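Local coordinates for MgGH51 (PDB 6ZPV), which probably hydrolyses terminal alpha-L-arabinofuranosyl groups from arabinose-containing polysaccharides, as a fungal GH51 alpha-L-arabinofuranosidase, at residues Leu82-Pro87 against Val178-Ala183; Pro121-Phe126 against Thr152-Thr157; Val348-Phe353 against Glu427-Ala432; Tyr397-Tyr402 against Ala412-Gly417. All blocks are in the same frame, centred on the assembly; numbering follows the deposited sequence.

Contact 1 (Leu82-Pro87 against Val178-Ala183); sequences LQFSVP and VTIDGA
The end of the I180 side chain fits between F84 and V86, and this small apolar cluster makes up most of the contact. I180 CD1 lies in the plane of the F84 ring, meeting its edge at CE2 (4.0 Å), while the two side chains run past each other in opposite directions. The same methyl lies 4.1 Å from V86 CG2. In I180, CG1 is wedged between the backbone N and the carbonyl carbon (chi1 63°), which sends the long branch across to segment 82-87. The second branch of V86, CG1, packs 4.0 Å from the carbonyl oxygen G182 O. At the end of the strand, D181 OD1 accepts from A183 N (2.9 Å) in an Asx turn and also from A184 N, shaping the bend that carries G182 past V86. Farther out, F96 meets the F84 ring edge-to-face; F84 bonds by its backbone to I190 of strand 189-198, and V86 to G187 just ahead of it. Strands 80-85 and 174-181 belong to different five-stranded antiparallel sheets, so this is the face-to-face apolar packing that forms the core of a β-sandwich.

Contact 2 (Pro121-Phe126 against Thr152-Thr157); sequences PTSSSF and TTTKWT
S123 packs between T152 and T154, its OG toward the first and its CB against the second. S123 OG stands anti to its own amide nitrogen (chi1 -172°), which brings it to 3.6 Å from T152 CA and 3.8 Å from the methyl T152 CG2. T154 points toward segment 121-126, and its CG2 rests 3.8 Å from S123 CB. The CB of T152 starts off away from segment 121-126, yet its CG2 comes back to within 3.8 Å of S124 O. The polar link between the two segments is a water, 3.0 Å from S123 OG and donating to T152 O at 3.1 Å, at the surface of the protein. S124 O and T152 N are 3.3 Å apart, but the angle is too poor for a bond. S124 turns its side chain the other way: its OG receives F126 N (3.1 Å, 166°) in an ST turn and is also bonded to Q188 OE1. Backbone bonds from S124 and F126 to G151, and from T153 to F120, hold the two loops side by side. One loop joins strand 112-119 to strand 127-136, the other joins strand 141-150 to strand 157-163, and each passes from one sheet of the β-sandwich to the other.

Contact 3 (Val348-Phe353 against Glu427-Ala432); sequences VGNEDF and EGEYAA
N350 and E351 bring their polar ends up to the carboxylate of E429, one to each of its oxygens. N350 OD1 lies 4.0 Å from E429 OE2, with the amide and carboxylate nearly coplanar (13° between planes) although the side chains cross at about a right angle. A water closes this side of the contact, taking a hydrogen from N350 ND2 at 2.9 Å and donating to E429 OE2 at 2.7 Å. On the other oxygen, E351 OE2 stands 4.0 Å from E429 OE1, the carboxylate planes 18° apart. Both glutamates place CG anti to the carbonyl carbon and then run extended, carrying the two carboxylates together although these side chains, too, cross nearly at right angles. N350 instead has CG opposite the backbone N (chi1 -180°), which carries the amide out to E429 and the water. Outside partners are E234 for N350 ND2, H400 for E351 OE2, and R226 (salt bridge, on OE2), Y402 and a glycerol (both on OE1) for E429. Segment 348-353 follows the fourth strand of the barrel, 345-348, and leads to helix 359-373; E429 sits at a corner in the seventh, 424-432. These are the strand ends where GH51 enzymes carry their acid/base and nucleophile glutamates, consistent with an active-site pair, while strand 396-403 with H400 lies alongside strand 424-432.

Contact 4 (Tyr397-Tyr402 against Ala412-Gly417); sequences YDVHVY and AFYYDG
Y415 OH is hydrogen-bonded to the carboxylate oxygen E427 OE1 and at the same time presses into the side chain of V399, 3.5 Å from CG2 and 3.7 Å from CB. The two side chains come from opposite directions, and the phenol oxygen meets V399 chiefly at CG2. Y414 reaches the other methyl: its OH is 3.9 Å from V399 CG1, approaching at a slant. V399 holds CG1 anti to the backbone N (chi1 -179°), which spreads the two methyls between the two tyrosines. The tyrosines also pack on each other, the Y414 edge at CD2 lying 3.5 Å above the middle of the Y415 ring. Behind them the chain turns with a D416 N to F413 O bond, while D416 bridges to R469 and Y414 rests on F463, both of helix 454-469. On the strand, H400 NE2 gives a 2.7 Å bond to D398 OD2 (153°), striking the carboxylate from 50° above its plane. D398 OD1 in turn takes G428 N, so the aspartate holds the histidine against the next strand. The alternation fits the sixth strand of a (β/α)8 barrel: D398 and H400 lie on one side of it, H400 bonding E351, while V399 points the other way, to the loop after helix 405-410.

In the fold
The four contacts form two groups, with centres 49 to 63 Å apart. Contacts 1 and 2 lie in the β-sandwich, 14 Å between centres, and touch through I180 CD1 and F126 CE1 (4.2 Å), with contact 2 nested inside the loop closed by contact 1. Contacts 3 and 4 share the barrel sheet, their centres 11 Å apart. Strand 396-403 supplies two partners of the contact 3 carboxylates, both probable hydrogen bonds: Y402 OH to E429 OE1 (2.6 Å) and H400 ND1 to E351 OE2 (2.7 Å). A glycerol, probably from crystallisation, bonds E429 OE1 and Y402 OH, marking the probable active-site pocket. Contact 4 lies on the reverse side of that strand.

Contact 1 (Leu82-Pro87 against Val178-Ala183)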
loop_
_atom_site.group_PDB
_atom_site.type_symbol
_atom_site.label_atom_id
_atom_site.label_comp_id
_atom_site.label_asym_id
_atom_site.label_seq_id
_atom_site.Cartn_x
_atom_site.Cartn_y
_atom_site.Cartn_z
ATOM N N LEU A 82 22.161 11.634 16.046
ATOM C CA LEU A 82 22.501 12.965 15.532
ATOM C C LEU A 82 23.310 13.673 16.629
ATOM O O LEU A 82 22.772 13.966 17.701
ATOM C CB LEU A 82 21.240 13.714 15.156
ATOM C CG LEU A 82 21.436 15.102 14.610
ATOM C CD1 LEU A 82 22.120 15.059 13.242
ATOM C CD2 LEU A 82 20.098 15.831 14.521
ATOM N N GLN A 83 24.540 13.999 16.315
ATOM C CA GLN A 83 25.387 14.808 17.191
ATOM C C GLN A 83 25.213 16.282 16.772
ATOM O O GLN A 83 25.566 16.663 15.637
ATOM C CB GLN A 83 26.843 14.375 17.045
ATOM C CG GLN A 83 27.776 15.195 17.910
ATOM C CD GLN A 83 29.201 14.791 17.606
ATOM O OE1 GLN A 83 29.773 13.953 18.346
ATOM N NE2 GLN A 83 29.715 15.280 16.465
ATOM N N PHE A 84 24.669 17.062 17.686
ATOM C CA PHE A 84 24.357 18.496 17.535
ATOM C C PHE A 84 25.270 19.328 18.416
ATOM O O PHE A 84 25.313 19.134 19.611
ATOM C CB PHE A 84 22.894 18.729 17.922
ATOM C CG PHE A 84 22.509 20.163 18.173
ATOM C CD1 PHE A 84 22.488 21.100 17.149
ATOM C CD2 PHE A 84 22.199 20.593 19.441
ATOM C CE1 PHE A 84 22.130 22.413 17.397
ATOM C CE2 PHE A 84 21.811 21.920 19.687
ATOM C CZ PHE A 84 21.761 22.813 18.639
ATOM N N SER A 85 26.000 20.259 17.817
ATOM C CA SER A 85 26.911 21.134 18.587
ATOM C C SER A 85 26.629 22.599 18.237
ATOM O O SER A 85 26.386 22.921 17.055
ATOM C CB SER A 85 28.353 20.797 18.311
ATOM O OG SER A 85 28.644 19.470 18.739
ATOM N N VAL A 86 26.718 23.460 19.214
ATOM C CA VAL A 86 26.573 24.914 19.054
ATOM C C VAL A 86 27.972 25.527 19.249
ATOM O O VAL A 86 28.581 25.341 20.299
ATOM C CB VAL A 86 25.609 25.508 20.085
ATOM C CG1 VAL A 86 25.491 27.004 19.912
ATOM C CG2 VAL A 86 24.247 24.817 20.016
ATOM N N PRO A 87 28.520 26.226 18.249
ATOM C CA PRO A 87 29.815 26.873 18.443
ATOM C C PRO A 87 29.808 27.849 19.606
ATOM O O PRO A 87 28.781 28.391 20.019
ATOM C CB PRO A 87 30.006 27.619 17.132
ATOM C CG PRO A 87 29.263 26.775 16.110
ATOM C CD PRO A 87 28.012 26.379 16.878
ATOM N N VAL A 178 13.887 21.633 15.815
ATOM C CA VAL A 178 14.340 21.546 17.212
ATOM C C VAL A 178 15.345 22.663 17.408
ATOM O O VAL A 178 16.302 22.754 16.614
ATOM C CB VAL A 178 14.970 20.184 17.519
ATOM C CG1 VAL A 178 15.486 20.126 18.939
ATOM C CG2 VAL A 178 14.003 19.058 17.229
ATOM N N THR A 179 15.171 23.510 18.410
ATOM C CA THR A 179 16.146 24.577 18.718
ATOM C C THR A 179 16.383 24.662 20.220
ATOM O O THR A 179 15.505 24.384 21.048
ATOM C CB THR A 179 15.694 25.929 18.162
ATOM O OG1 THR A 179 14.465 26.355 18.724
ATOM C CG2 THR A 179 15.610 25.943 16.673
ATOM N N ILE A 180 17.545 25.243 20.528
ATOM C CA ILE A 180 17.805 25.830 21.868
ATOM C C ILE A 180 18.268 27.280 21.628
ATOM O O ILE A 180 18.607 27.695 20.506
ATOM C CB ILE A 180 18.844 25.009 22.660
ATOM C CG1 ILE A 180 20.219 24.971 21.997
ATOM C CG2 ILE A 180 18.335 23.634 22.970
ATOM C CD1 ILE A 180 21.285 24.297 22.836
ATOM N N ASP A 181 18.327 28.032 22.702
ATOM C CA ASP A 181 18.855 29.381 22.693
ATOM C C ASP A 181 20.368 29.285 22.541
ATOM O O ASP A 181 21.070 28.685 23.365
ATOM C CB ASP A 181 18.434 30.108 23.969
ATOM C CG ASP A 181 18.860 31.535 24.034
ATOM O OD1 ASP A 181 20.076 31.800 23.935
ATOM O OD2 ASP A 181 17.980 32.423 24.245
ATOM N N GLY A 182 20.904 29.887 21.469
ATOM C CA GLY A 182 22.341 29.781 21.155
ATOM C C GLY A 182 23.263 30.454 22.139
ATOM O O GLY A 182 24.430 30.071 22.243
ATOM N N ALA A 183 22.769 31.460 22.845
ATOM C CA ALA A 183 23.583 32.097 23.895
ATOM C C ALA A 183 23.658 31.152 25.098
ATOM O O ALA A 183 24.767 30.861 25.604
ATOM C CB ALA A 183 23.032 33.467 24.274
#

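Contact 2 (Pro121-Phe126 against Thr152-Thr157)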
loop_
_atom_site.group_PDB
_atom_site.type_symbol
_atom_site.label_atom_id
_atom_site.label_comp_id
_atom_site.label_asym_id
_atom_site.label_seq_id
_atom_site.Cartn_x
_atom_site.Cartn_y
_atom_site.Cartn_z
ATOM N N PRO A 121 26.291 14.012 26.068
ATOM C CA PRO A 121 27.360 13.013 26.191
ATOM C C PRO A 121 28.417 13.351 27.256
ATOM O O PRO A 121 29.022 12.453 27.821
ATOM C CB PRO A 121 27.979 12.930 24.784
ATOM C CG PRO A 121 27.524 14.213 24.074
ATOM C CD PRO A 121 26.213 14.557 24.699
ATOM N N THR A 122 28.586 14.622 27.572
ATOM C CA THR A 122 29.433 15.117 28.662
ATOM C C THR A 122 28.583 16.044 29.509
ATOM O O THR A 122 28.038 17.031 29.006
ATOM C CB THR A 122 30.678 15.821 28.114
ATOM O OG1 THR A 122 31.378 15.021 27.181
ATOM C CG2 THR A 122 31.592 16.280 29.214
ATOM N N SER A 123 28.457 15.737 30.775
ATOM C CA SER A 123 27.677 16.568 31.692
ATOM C C SER A 123 28.133 18.031 31.621
ATOM O O SER A 123 29.338 18.292 31.613
ATOM C CB SER A 123 27.836 16.077 33.120
ATOM O OG SER A 123 26.972 16.730 34.036
ATOM N N SER A 124 27.196 18.927 31.635
ATOM C CA SER A 124 27.462 20.370 31.588
ATOM C C SER A 124 26.498 21.144 32.465
ATOM O O SER A 124 25.485 20.602 32.896
ATOM C CB SER A 124 27.420 20.931 30.165
ATOM O OG SER A 124 26.052 21.188 29.838
ATOM N N SER A 125 26.814 22.407 32.645
ATOM C CA SER A 125 25.916 23.312 33.422
ATOM C C SER A 125 24.808 23.924 32.549
ATOM O O SER A 125 24.056 24.783 33.044
ATOM C CB SER A 125 26.694 24.410 34.052
ATOM O OG SER A 125 27.359 25.191 33.054
ATOM N N PHE A 126 24.577 23.430 31.343
ATOM C CA PHE A 126 23.484 23.991 30.511
ATOM C C PHE A 126 22.200 23.992 31.309
ATOM O O PHE A 126 21.789 22.989 31.908
ATOM C CB PHE A 126 23.293 23.162 29.227
ATOM C CG PHE A 126 22.170 23.708 28.385
ATOM C CD1 PHE A 126 22.382 24.829 27.592
ATOM C CD2 PHE A 126 20.906 23.174 28.421
ATOM C CE1 PHE A 126 21.336 25.382 26.871
ATOM C CE2 PHE A 126 19.864 23.702 27.674
ATOM C CZ PHE A 126 20.084 24.813 26.905
ATOM N N THR A 152 23.076 18.296 32.899
ATOM C CA THR A 152 23.379 17.146 33.792
ATOM C C THR A 152 22.604 15.899 33.359
ATOM O O THR A 152 22.831 14.829 33.951
ATOM C CB THR A 152 23.102 17.542 35.235
ATOM O OG1 THR A 152 21.811 18.141 35.315
ATOM C CG2 THR A 152 24.155 18.526 35.765
ATOM N N THR A 153 21.720 16.020 32.370
ATOM C CA THR A 153 20.954 14.839 31.900
ATOM C C THR A 153 21.850 14.048 30.927
ATOM O O THR A 153 21.835 14.334 29.703
ATOM C CB THR A 153 19.595 15.271 31.348
ATOM O OG1 THR A 153 18.852 15.864 32.407
ATOM C CG2 THR A 153 18.855 14.097 30.746
ATOM N N THR A 154 22.589 13.108 31.458
ATOM C CA THR A 154 23.527 12.266 30.725
ATOM C C THR A 154 22.891 10.918 30.346
ATOM O O THR A 154 23.484 10.189 29.549
ATOM C CB THR A 154 24.782 12.053 31.584
ATOM O OG1 THR A 154 24.395 11.562 32.855
ATOM C CG2 THR A 154 25.560 13.348 31.711
ATOM N N LYS A 155 21.723 10.612 30.877
ATOM C CA LYS A 155 20.972 9.393 30.497
ATOM C C LYS A 155 20.032 9.731 29.332
ATOM O O LYS A 155 19.409 10.787 29.323
ATOM C CB LYS A 155 20.134 8.926 31.701
ATOM C CG LYS A 155 20.980 8.442 32.878
ATOM C CD LYS A 155 20.218 7.952 34.123
ATOM N N TRP A 156 19.869 8.777 28.429
ATOM C CA TRP A 156 18.879 8.934 27.356
ATOM C C TRP A 156 17.504 9.243 27.943
ATOM O O TRP A 156 16.998 8.448 28.784
ATOM C CB TRP A 156 18.829 7.669 26.505
ATOM C CG TRP A 156 19.950 7.561 25.517
ATOM C CD1 TRP A 156 20.958 6.640 25.524
ATOM C CD2 TRP A 156 20.102 8.344 24.319
ATOM N NE1 TRP A 156 21.775 6.831 24.431
ATOM C CE2 TRP A 156 21.255 7.848 23.672
ATOM C CE3 TRP A 156 19.390 9.425 23.735
ATOM C CZ2 TRP A 156 21.678 8.349 22.458
ATOM C CZ3 TRP A 156 19.844 9.937 22.545
ATOM C CH2 TRP A 156 20.951 9.384 21.884
ATOM N N THR A 157 16.887 10.292 27.416
ATOM C CA THR A 157 15.623 10.791 27.952
ATOM C C THR A 157 14.677 11.122 26.784
ATOM O O THR A 157 15.109 11.792 25.850
ATOM C CB THR A 157 15.932 12.051 28.763
ATOM O OG1 THR A 157 16.836 11.709 29.842
ATOM C CG2 THR A 157 14.678 12.687 29.362
HETATM O O HOH W 1 25.461 14.789 35.676
#

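Contact 3 (Val348-Phe353 against Glu427-Ala432)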
loop_
_atom_site.group_PDB
_atom_site.type_symbol
_atom_site.label_atom_id
_atom_site.label_comp_id
_atom_site.label_asym_id
_atom_site.label_seq_id
_atom_site.Cartn_x
_atom_site.Cartn_y
_atom_site.Cartn_z
ATOM N N VAL A 348 3.370 -17.952 -0.648
ATOM C CA VAL A 348 4.691 -18.527 -0.333
ATOM C C VAL A 348 5.704 -17.874 -1.278
ATOM O O VAL A 348 5.869 -18.306 -2.449
ATOM C CB VAL A 348 4.631 -20.053 -0.424
ATOM C CG1 VAL A 348 6.002 -20.668 -0.148
ATOM C CG2 VAL A 348 3.577 -20.585 0.530
ATOM N N GLY A 349 6.389 -16.838 -0.797
ATOM C CA GLY A 349 7.366 -16.128 -1.619
ATOM C C GLY A 349 6.729 -15.020 -2.460
ATOM O O GLY A 349 5.578 -14.624 -2.220
ATOM N N ASN A 350 7.520 -14.530 -3.406
ATOM C CA ASN A 350 7.034 -13.550 -4.405
ATOM C C ASN A 350 7.730 -13.888 -5.716
ATOM O O ASN A 350 8.972 -13.981 -5.791
ATOM C CB ASN A 350 7.377 -12.116 -4.029
ATOM C CG ASN A 350 6.865 -11.137 -5.059
ATOM O OD1 ASN A 350 5.644 -11.055 -5.247
ATOM N ND2 ASN A 350 7.760 -10.432 -5.764
ATOM N N GLU A 351 6.908 -14.056 -6.775
ATOM C CA GLU A 351 7.476 -14.183 -8.146
ATOM C C GLU A 351 8.589 -15.229 -8.163
ATOM O O GLU A 351 9.648 -15.025 -8.780
ATOM C CB GLU A 351 7.904 -12.846 -8.726
ATOM C CG GLU A 351 6.729 -11.889 -8.933
ATOM C CD GLU A 351 6.981 -10.770 -9.911
ATOM O OE1 GLU A 351 8.179 -10.381 -10.096
ATOM O OE2 GLU A 351 5.973 -10.264 -10.489
ATOM N N ASP A 352 8.271 -16.435 -7.668
ATOM C CA ASP A 352 9.278 -17.524 -7.669
ATOM C C ASP A 352 9.415 -18.161 -9.052
ATOM O O ASP A 352 10.276 -19.006 -9.223
ATOM C CB ASP A 352 9.010 -18.533 -6.567
ATOM C CG ASP A 352 9.272 -17.894 -5.212
ATOM O OD1 ASP A 352 10.470 -17.867 -4.790
ATOM O OD2 ASP A 352 8.323 -17.381 -4.587
ATOM N N PHE A 353 8.610 -17.697 -10.050
ATOM C CA PHE A 353 8.926 -18.056 -11.432
ATOM C C PHE A 353 10.317 -17.631 -11.829
ATOM O O PHE A 353 10.894 -18.185 -12.780
ATOM C CB PHE A 353 7.860 -17.543 -12.408
ATOM C CG PHE A 353 7.598 -16.078 -12.375
ATOM C CD1 PHE A 353 8.444 -15.195 -13.030
ATOM C CD2 PHE A 353 6.506 -15.564 -11.690
ATOM C CE1 PHE A 353 8.209 -13.827 -13.039
ATOM C CE2 PHE A 353 6.245 -14.189 -11.702
ATOM C CZ PHE A 353 7.108 -13.324 -12.358
ATOM N N GLU A 427 -5.208 -12.859 -9.284
ATOM C CA GLU A 427 -4.517 -11.929 -10.173
ATOM C C GLU A 427 -3.885 -10.861 -9.273
ATOM O O GLU A 427 -4.453 -9.761 -9.101
ATOM C CB GLU A 427 -5.479 -11.349 -11.201
ATOM C CG GLU A 427 -4.749 -10.753 -12.389
ATOM C CD GLU A 427 -4.369 -11.720 -13.487
ATOM O OE1 GLU A 427 -4.745 -12.896 -13.450
ATOM O OE2 GLU A 427 -3.657 -11.257 -14.461
ATOM N N GLY A 428 -2.758 -11.223 -8.633
ATOM C CA GLY A 428 -2.251 -10.423 -7.525
ATOM C C GLY A 428 -1.574 -9.141 -7.899
ATOM O O GLY A 428 -1.348 -8.280 -7.037
ATOM N N GLU A 429 -1.182 -9.005 -9.183
ATOM C CA GLU A 429 -0.696 -7.731 -9.711
ATOM C C GLU A 429 -1.158 -7.672 -11.168
ATOM O O GLU A 429 -0.822 -8.562 -11.960
ATOM C CB GLU A 429 0.852 -7.656 -9.724
ATOM C CG GLU A 429 1.477 -7.755 -8.336
ATOM C CD GLU A 429 2.985 -7.787 -8.279
ATOM O OE1 GLU A 429 3.649 -7.236 -9.229
ATOM O OE2 GLU A 429 3.529 -8.392 -7.330
ATOM N N TYR A 430 -1.759 -6.563 -11.527
ATOM C CA TYR A 430 -1.984 -6.262 -12.944
ATOM C C TYR A 430 -2.096 -4.765 -13.112
ATOM O O TYR A 430 -2.579 -4.063 -12.232
ATOM C CB TYR A 430 -3.209 -6.994 -13.548
ATOM C CG TYR A 430 -4.559 -6.618 -12.985
ATOM C CD1 TYR A 430 -4.995 -7.054 -11.750
ATOM C CD2 TYR A 430 -5.405 -5.782 -13.715
ATOM C CE1 TYR A 430 -6.232 -6.692 -11.250
ATOM C CE2 TYR A 430 -6.628 -5.408 -13.217
ATOM C CZ TYR A 430 -7.071 -5.859 -11.993
ATOM O OH TYR A 430 -8.297 -5.509 -11.531
ATOM N N ALA A 431 -1.721 -4.302 -14.315
ATOM C CA ALA A 431 -1.927 -2.921 -14.720
ATOM C C ALA A 431 -1.545 -2.775 -16.187
ATOM O O ALA A 431 -0.598 -3.434 -16.676
ATOM C CB ALA A 431 -1.039 -1.940 -13.944
ATOM N N ALA A 432 -2.252 -1.883 -16.876
ATOM C CA ALA A 432 -1.834 -1.419 -18.222
ATOM C C ALA A 432 -0.850 -0.274 -18.034
ATOM O O ALA A 432 -1.232 0.785 -17.564
ATOM C CB ALA A 432 -3.061 -1.027 -19.023
HETATM O O HOH W 2 6.276 -8.501 -7.395
#

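Contact 4 (Tyr397-Tyr402 against Ala412-Gly417)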
loop_
_atom_site.group_PDB
_atom_site.type_symbol
_atom_site.label_atom_id
_atom_site.label_comp_id
_atom_site.label_asym_id
_atom_site.label_seq_id
_atom_site.Cartn_x
_atom_site.Cartn_y
_atom_site.Cartn_z
ATOM N N TYR A 397 -2.782 -20.287 -7.333
ATOM C CA TYR A 397 -1.626 -19.614 -7.938
ATOM C C TYR A 397 -1.893 -18.107 -8.018
ATOM O O TYR A 397 -3.042 -17.697 -8.263
ATOM C CB TYR A 397 -1.365 -20.098 -9.367
ATOM C CG TYR A 397 -0.551 -21.372 -9.457
ATOM C CD1 TYR A 397 0.834 -21.310 -9.344
ATOM C CD2 TYR A 397 -1.090 -22.627 -9.667
ATOM C CE1 TYR A 397 1.640 -22.416 -9.449
ATOM C CE2 TYR A 397 -0.292 -23.751 -9.758
ATOM C CZ TYR A 397 1.090 -23.659 -9.658
ATOM O OH TYR A 397 1.869 -24.760 -9.829
ATOM N N ASP A 398 -0.827 -17.311 -7.865
ATOM C CA ASP A 398 -0.799 -15.871 -8.053
ATOM C C ASP A 398 -0.235 -15.579 -9.443
ATOM O O ASP A 398 0.917 -15.968 -9.740
ATOM C CB ASP A 398 0.027 -15.173 -6.975
ATOM C CG ASP A 398 0.024 -13.651 -7.061
ATOM O OD1 ASP A 398 -0.702 -13.141 -7.967
ATOM O OD2 ASP A 398 0.759 -12.992 -6.280
ATOM N N VAL A 399 -1.035 -14.933 -10.287
ATOM C CA VAL A 399 -0.675 -14.543 -11.674
ATOM C C VAL A 399 -0.498 -13.041 -11.729
ATOM O O VAL A 399 -1.389 -12.278 -11.289
ATOM C CB VAL A 399 -1.791 -15.025 -12.631
ATOM C CG1 VAL A 399 -1.477 -14.681 -14.062
ATOM C CG2 VAL A 399 -2.092 -16.491 -12.472
ATOM N N HIS A 400 0.621 -12.573 -12.295
ATOM C CA HIS A 400 0.909 -11.140 -12.465
ATOM C C HIS A 400 0.994 -10.811 -13.947
ATOM O O HIS A 400 1.622 -11.561 -14.683
ATOM C CB HIS A 400 2.264 -10.762 -11.822
ATOM C CG HIS A 400 2.337 -11.034 -10.354
ATOM N ND1 HIS A 400 3.528 -10.908 -9.659
ATOM C CD2 HIS A 400 1.401 -11.412 -9.457
ATOM C CE1 HIS A 400 3.288 -11.215 -8.397
ATOM N NE2 HIS A 400 2.015 -11.526 -8.224
ATOM N N VAL A 401 0.469 -9.668 -14.363
ATOM C CA VAL A 401 0.678 -9.208 -15.761
ATOM C C VAL A 401 0.719 -7.679 -15.830
ATOM O O VAL A 401 -0.213 -7.003 -15.363
ATOM C CB VAL A 401 -0.350 -9.811 -16.733
ATOM C CG1 VAL A 401 -1.790 -9.410 -16.433
ATOM C CG2 VAL A 401 0.034 -9.464 -18.160
ATOM N N TYR A 402 1.739 -7.176 -16.479
ATOM C CA TYR A 402 1.887 -5.769 -16.877
ATOM C C TYR A 402 1.937 -5.720 -18.380
ATOM O O TYR A 402 2.747 -6.412 -19.010
ATOM C CB TYR A 402 3.135 -5.176 -16.241
ATOM C CG TYR A 402 3.075 -5.165 -14.733
ATOM C CD1 TYR A 402 2.301 -4.254 -14.054
ATOM C CD2 TYR A 402 3.770 -6.099 -14.007
ATOM C CE1 TYR A 402 2.219 -4.276 -12.674
ATOM C CE2 TYR A 402 3.672 -6.126 -12.632
ATOM C CZ TYR A 402 2.895 -5.224 -11.946
ATOM O OH TYR A 402 2.819 -5.171 -10.569
ATOM N N ALA A 412 -9.413 -10.458 -22.342
ATOM C CA ALA A 412 -10.535 -10.589 -21.388
ATOM C C ALA A 412 -11.032 -12.026 -21.277
ATOM O O ALA A 412 -11.718 -12.334 -20.294
ATOM C CB ALA A 412 -11.668 -9.683 -21.798
ATOM N N PHE A 413 -10.700 -12.895 -22.212
ATOM C CA PHE A 413 -11.028 -14.325 -22.137
ATOM C C PHE A 413 -9.872 -15.156 -21.606
ATOM O O PHE A 413 -9.905 -16.396 -21.726
ATOM C CB PHE A 413 -11.566 -14.834 -23.481
ATOM C CG PHE A 413 -12.973 -14.402 -23.797
ATOM C CD1 PHE A 413 -13.265 -13.106 -24.118
ATOM C CD2 PHE A 413 -14.013 -15.323 -23.746
ATOM C CE1 PHE A 413 -14.559 -12.728 -24.395
ATOM C CE2 PHE A 413 -15.309 -14.917 -24.014
ATOM C CZ PHE A 413 -15.599 -13.605 -24.321
ATOM N N TYR A 414 -8.925 -14.544 -20.912
ATOM C CA TYR A 414 -7.747 -15.243 -20.371
ATOM C C TYR A 414 -8.166 -16.507 -19.620
ATOM O O TYR A 414 -7.534 -17.570 -19.781
ATOM C CB TYR A 414 -6.949 -14.305 -19.466
ATOM C CG TYR A 414 -5.670 -14.903 -18.949
ATOM C CD1 TYR A 414 -4.487 -14.790 -19.663
ATOM C CD2 TYR A 414 -5.600 -15.563 -17.761
ATOM C CE1 TYR A 414 -3.297 -15.338 -19.188
ATOM C CE2 TYR A 414 -4.403 -16.081 -17.278
ATOM C CZ TYR A 414 -3.275 -16.014 -17.998
ATOM O OH TYR A 414 -2.082 -16.535 -17.467
ATOM N N TYR A 415 -9.157 -16.416 -18.743
ATOM C CA TYR A 415 -9.532 -17.530 -17.844
ATOM C C TYR A 415 -10.635 -18.436 -18.392
ATOM O O TYR A 415 -10.893 -19.507 -17.801
ATOM C CB TYR A 415 -9.881 -17.040 -16.446
ATOM C CG TYR A 415 -8.685 -16.603 -15.628
ATOM C CD1 TYR A 415 -7.841 -17.556 -15.073
ATOM C CD2 TYR A 415 -8.382 -15.280 -15.419
ATOM C CE1 TYR A 415 -6.708 -17.180 -14.358
ATOM C CE2 TYR A 415 -7.281 -14.899 -14.698
ATOM C CZ TYR A 415 -6.451 -15.834 -14.125
ATOM O OH TYR A 415 -5.322 -15.563 -13.392
ATOM N N ASP A 416 -11.280 -18.069 -19.502
ATOM C CA ASP A 416 -12.454 -18.857 -19.951
ATOM C C ASP A 416 -12.084 -20.305 -20.281
ATOM O O ASP A 416 -12.959 -21.172 -20.074
ATOM C CB ASP A 416 -13.133 -18.196 -21.127
ATOM C CG ASP A 416 -13.852 -16.947 -20.694
ATOM O OD1 ASP A 416 -13.184 -15.914 -20.388
ATOM O OD2 ASP A 416 -15.118 -16.943 -20.631
ATOM N N GLY A 417 -10.921 -20.533 -20.874
ATOM C CA GLY A 417 -10.532 -21.874 -21.270
ATOM C C GLY A 417 -9.809 -22.647 -20.193
ATOM O O GLY A 417 -9.396 -23.806 -20.486
#